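Local coordinates for extracellular ligand-binding receptor (Sphaerobacter thermophilus, PDB 4ZPJ), which probably serves as the substrate-binding protein of an ABC transporter, capturing a small ligand outside the membrane for uptake, and also carries bound zinc ions, at residues T110-R113 / Q114-R118; A340-I343 / G344-I348. One frame throughout, in Å; residues are numbered along the deposited sequence.

Contact 1 (T110-R113 / Q114-R118); sequences TKTR and QLIER
The guanidinium of Arg-113 has the carboxylate of Glu-117 at its edge, with OE2 close to the guanidinium plane, while the two flat groups are turned 59° against each other. Within 114-118, the guanidinium of Arg-118 has Gln-114 CD at its edge, in plane. Arg-113 and Glu-117 run alongside one another in the same direction, one helical turn apart. Arg-113 NE stays 4.3 Å from Glu-117 OE2, so the opposite charges are near without closing a salt bridge. Arg-113 reaches out by an extended chain from CG to NE; Glu-117 folds its CG beside its own backbone N (chi1 -57°), which lays that carbon 3.2 Å from Arg-113 O.

Lys-111 and Gln-114 form a second parallel pair. Gln-114 OE1 lies beside the aliphatic part of Lys-111, 3.9 Å from CD. Lys-111 NZ continues to Glu-99 OE1 and Asp-100 O, while Gln-114 NE2 makes weak bonds to Glu-99 and Asp-119. A bound zinc ion lies about 4 Å from the Gln-114 side chain.

These pairs sit on helix 105-117, which packs against the mixed sheet of one lobe of a periplasmic binding protein fold. Consecutive i to i+4 bonds hold the backbone: Ile-116 N reaches Thr-112 O at 3.1 Å, and Glu-117 N reaches Arg-113 O at 2.8 Å. Within the contact, Thr-112 CG2 approaches Ile-116 CD1 to 4.2 Å. On the buried side Leu-115 meets Ile-97, Thr-112 touches Leu-60 and Val-136, and Ile-116 packs on Ile-139 of helix 130-142.

Contact 2 (A340-I343 / G344-I348); sequences AGYI and GGRVI
Tyr-342 and Arg-346, one turn apart, make the main side-chain contact, carried by the arginine methylene against the ring, with the phenol oxygen at the guanidinium edge. Arg-346 CG comes obliquely to the ring, 3.9 Å from Tyr-342 CE2. With CG anti to the backbone N (chi1 -178°), the Tyr-342 ring is carried alongside Arg-346, whose chain bends at chi2 and chi3; ring and guanidinium planes are 77° apart. For Tyr-342, an alanine here is likely to leave Arg-346 CG without the ring beside it and Gln-84 without its hydroxyl partner.

A smaller apolar pair follows: Ile-343 CG2 lies 4.2 Å from Val-347 CG2, and both residues pack on Phe-374 and Phe-381.

Among polar groups, Tyr-342 OH lies near the guanidinium plane, 4.0 Å from Arg-346 NH1. The firm partners are Gln-84 for the hydroxyl and Glu-350, by a salt bridge, for the guanidinium, which also makes a cation-pi contact with Phe-374.

Backbone bonds link residues four apart, among them Arg-346 N to Tyr-342 O at 3.0 Å. At Gly-344 a CB would lie tightly against Gly-341 O. This buried run with Gly-341, Gly-344 and Gly-345 belongs to helix 336-354 of the periplasmic binding protein fold, beside the zinc site of Glu-317 and Glu-320.

In the fold
Both contacts illustrate the same principle, side chains one helical turn apart on backbones joined by i to i+4 bonds, at different depths within one periplasmic binding protein fold. The centre of contact 1, in helix 105-117, lies about 25 Å from the centre of the chain, and the contact is partly exposed; the centre of contact 2, in helix 336-354, is about 12 Å from the chain centre, and the contact is buried. The two contact centres are about 22 Å apart and their nearest atoms about 12 Å, so they do not touch. Each also neighbours bound zinc: one ion lies near Gln-114 of contact 1, and the nearest atom of the Arg-346 side chain of contact 2 is about 5 Å from another, in a region where Glu-317 and Glu-320 bind zinc.

Contact 1 (T110-R113 / Q114-R118)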
loop_
_atom_site.group_PDB
_atom_site.type_symbol
_atom_site.label_atom_id
_atom_site.label_comp_id
_atom_site.label_asym_id
_atom_site.label_seq_id
_atom_site.Cartn_x
_atom_site.Cartn_y
_atom_site.Cartn_z
ATOM N N THR A 110 -15.994 9.007 -15.580
ATOM C CA THR A 110 -16.530 8.462 -16.799
ATOM C C THR A 110 -16.389 6.943 -16.770
ATOM O O THR A 110 -17.329 6.208 -16.999
ATOM C CB THR A 110 -15.747 9.016 -18.023
ATOM O OG1 THR A 110 -15.895 10.450 -18.091
ATOM C CG2 THR A 110 -16.249 8.374 -19.326
ATOM N N LYS A 111 -15.191 6.463 -16.534
ATOM C CA LYS A 111 -15.006 5.017 -16.489
ATOM C C LYS A 111 -15.897 4.334 -15.458
ATOM O O LYS A 111 -16.449 3.282 -15.740
ATOM C CB LYS A 111 -13.524 4.667 -16.283
ATOM C CG LYS A 111 -12.650 4.990 -17.514
ATOM C CD LYS A 111 -13.342 4.663 -18.842
ATOM C CE LYS A 111 -12.415 4.808 -20.038
ATOM N NZ LYS A 111 -11.439 3.712 -20.071
ATOM N N THR A 112 -16.031 4.940 -14.283
ATOM C CA THR A 112 -16.773 4.336 -13.202
ATOM C C THR A 112 -18.225 4.354 -13.591
ATOM O O THR A 112 -18.894 3.339 -13.447
ATOM C CB THR A 112 -16.533 5.069 -11.857
ATOM O OG1 THR A 112 -15.169 4.916 -11.455
ATOM C CG2 THR A 112 -17.389 4.512 -10.763
ATOM N N ARG A 113 -18.709 5.475 -14.151
ATOM C CA ARG A 113 -20.107 5.513 -14.568
ATOM C C ARG A 113 -20.424 4.442 -15.594
ATOM O O ARG A 113 -21.456 3.815 -15.513
ATOM C CB ARG A 113 -20.519 6.875 -15.117
ATOM C CG ARG A 113 -20.838 7.859 -14.002
ATOM C CD ARG A 113 -21.806 8.969 -14.433
ATOM N NE ARG A 113 -22.590 9.431 -13.268
ATOM C CZ ARG A 113 -22.233 10.409 -12.417
ATOM N NH1 ARG A 113 -21.107 11.103 -12.577
ATOM N NH2 ARG A 113 -23.028 10.717 -11.401
ATOM N N GLN A 114 -19.524 4.236 -16.541
ATOM C CA GLN A 114 -19.677 3.180 -17.543
ATOM C C GLN A 114 -19.755 1.738 -16.953
ATOM O O GLN A 114 -20.612 0.963 -17.321
ATOM C CB GLN A 114 -18.548 3.314 -18.570
ATOM C CG GLN A 114 -18.314 2.107 -19.444
ATOM C CD GLN A 114 -16.938 2.113 -20.093
ATOM O OE1 GLN A 114 -16.448 3.159 -20.571
ATOM N NE2 GLN A 114 -16.312 0.932 -20.134
ATOM N N LEU A 115 -18.882 1.401 -16.018
ATOM C CA LEU A 115 -18.857 0.051 -15.462
ATOM C C LEU A 115 -20.149 -0.226 -14.711
ATOM O O LEU A 115 -20.679 -1.319 -14.788
ATOM C CB LEU A 115 -17.700 -0.119 -14.485
ATOM C CG LEU A 115 -16.275 -0.039 -14.994
ATOM C CD1 LEU A 115 -15.344 0.134 -13.780
ATOM C CD2 LEU A 115 -15.921 -1.287 -15.791
ATOM N N ILE A 116 -20.625 0.776 -13.970
ATOM C CA ILE A 116 -21.902 0.681 -13.296
ATOM C C ILE A 116 -23.071 0.629 -14.303
ATOM O O ILE A 116 -23.820 -0.329 -14.288
ATOM C CB ILE A 116 -22.158 1.908 -12.418
ATOM C CG1 ILE A 116 -21.142 2.015 -11.277
ATOM C CG2 ILE A 116 -23.601 1.893 -11.920
ATOM C CD1 ILE A 116 -21.383 3.202 -10.372
ATOM N N GLU A 117 -23.227 1.673 -15.125
ATOM C CA GLU A 117 -24.411 1.861 -16.004
ATOM C C GLU A 117 -24.418 0.955 -17.258
ATOM O O GLU A 117 -25.410 0.297 -17.536
ATOM C CB GLU A 117 -24.519 3.322 -16.499
ATOM C CG GLU A 117 -24.596 4.441 -15.444
ATOM C CD GLU A 117 -24.637 5.859 -16.088
ATOM O OE1 GLU A 117 -24.136 6.068 -17.232
ATOM O OE2 GLU A 117 -25.194 6.782 -15.452
ATOM N N ARG A 118 -23.327 0.958 -18.019
ATOM C CA ARG A 118 -23.194 0.138 -19.246
ATOM C C ARG A 118 -22.936 -1.332 -18.914
ATOM O O ARG A 118 -23.662 -2.220 -19.310
ATOM C CB ARG A 118 -22.030 0.665 -20.126
ATOM C CG ARG A 118 -21.854 0.004 -21.529
ATOM C CD ARG A 118 -20.538 0.382 -22.289
ATOM N NE ARG A 118 -19.317 -0.385 -21.891
ATOM C CZ ARG A 118 -19.106 -1.695 -22.137
ATOM N NH1 ARG A 118 -17.988 -2.292 -21.740
ATOM N NH2 ARG A 118 -20.006 -2.438 -22.784
#

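Contact 2 (A340-I343 / G344-I348)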
loop_
_atom_site.group_PDB
_atom_site.type_symbol
_atom_site.label_atom_id
_atom_site.label_comp_id
_atom_site.label_asym_id
_atom_site.label_seq_id
_atom_site.Cartn_x
_atom_site.Cartn_y
_atom_site.Cartn_z
ATOM N N ALA A 340 -0.839 -6.048 -2.761
ATOM C CA ALA A 340 -2.117 -5.415 -2.446
ATOM C C ALA A 340 -3.238 -5.836 -3.416
ATOM O O ALA A 340 -4.363 -6.093 -2.972
ATOM C CB ALA A 340 -1.970 -3.893 -2.424
ATOM N N GLY A 341 -2.913 -5.973 -4.704
ATOM C CA GLY A 341 -3.818 -6.572 -5.696
ATOM C C GLY A 341 -4.204 -8.014 -5.384
ATOM O O GLY A 341 -5.372 -8.412 -5.483
ATOM N N TYR A 342 -3.233 -8.797 -4.983
ATOM C CA TYR A 342 -3.485 -10.165 -4.593
ATOM C C TYR A 342 -4.504 -10.294 -3.430
ATOM O O TYR A 342 -5.444 -11.061 -3.477
ATOM C CB TYR A 342 -2.145 -10.811 -4.242
ATOM C CG TYR A 342 -2.299 -12.235 -3.877
ATOM C CD1 TYR A 342 -2.516 -13.201 -4.866
ATOM C CD2 TYR A 342 -2.254 -12.637 -2.547
ATOM C CE1 TYR A 342 -2.677 -14.543 -4.551
ATOM C CE2 TYR A 342 -2.460 -13.961 -2.230
ATOM C CZ TYR A 342 -2.653 -14.906 -3.230
ATOM O OH TYR A 342 -2.804 -16.212 -2.858
ATOM N N ILE A 343 -4.348 -9.484 -2.410
ATOM C CA ILE A 343 -5.298 -9.447 -1.294
ATOM C C ILE A 343 -6.679 -9.012 -1.800
ATOM O O ILE A 343 -7.723 -9.509 -1.339
ATOM C CB ILE A 343 -4.800 -8.472 -0.195
ATOM C CG1 ILE A 343 -3.437 -8.892 0.343
ATOM C CG2 ILE A 343 -5.832 -8.315 0.926
ATOM C CD1 ILE A 343 -3.444 -10.133 1.226
ATOM N N GLY A 344 -6.724 -8.050 -2.704
ATOM C CA GLY A 344 -8.011 -7.724 -3.343
ATOM C C GLY A 344 -8.720 -8.991 -3.888
ATOM O O GLY A 344 -9.919 -9.225 -3.695
ATOM N N GLY A 345 -7.983 -9.760 -4.662
ATOM C CA GLY A 345 -8.561 -10.875 -5.365
ATOM C C GLY A 345 -8.967 -11.997 -4.451
ATOM O O GLY A 345 -9.966 -12.671 -4.742
ATOM N N ARG A 346 -8.198 -12.175 -3.365
ATOM C CA ARG A 346 -8.476 -13.220 -2.380
ATOM C C ARG A 346 -9.718 -12.867 -1.581
ATOM O O ARG A 346 -10.564 -13.698 -1.321
ATOM C CB ARG A 346 -7.336 -13.391 -1.365
ATOM C CG ARG A 346 -6.302 -14.430 -1.644
ATOM C CD ARG A 346 -6.822 -15.862 -1.831
ATOM N NE ARG A 346 -7.292 -16.532 -0.629
ATOM C CZ ARG A 346 -6.499 -17.005 0.324
ATOM N NH1 ARG A 346 -5.183 -16.871 0.265
ATOM N NH2 ARG A 346 -7.035 -17.614 1.354
ATOM N N VAL A 347 -9.818 -11.616 -1.184
ATOM C CA VAL A 347 -11.020 -11.131 -0.535
ATOM C C VAL A 347 -12.240 -11.446 -1.420
ATOM O O VAL A 347 -13.252 -11.957 -0.936
ATOM C CB VAL A 347 -10.934 -9.616 -0.326
ATOM C CG1 VAL A 347 -12.297 -9.034 -0.055
ATOM C CG2 VAL A 347 -9.949 -9.281 0.796
ATOM N N ILE A 348 -12.134 -11.162 -2.722
ATOM C CA ILE A 348 -13.281 -11.272 -3.594
ATOM C C ILE A 348 -13.596 -12.716 -3.678
ATOM O O ILE A 348 -14.737 -13.108 -3.529
ATOM C CB ILE A 348 -12.968 -10.724 -4.987
ATOM C CG1 ILE A 348 -12.978 -9.205 -4.919
ATOM C CG2 ILE A 348 -13.985 -11.202 -5.975
ATOM C CD1 ILE A 348 -12.347 -8.549 -6.092
#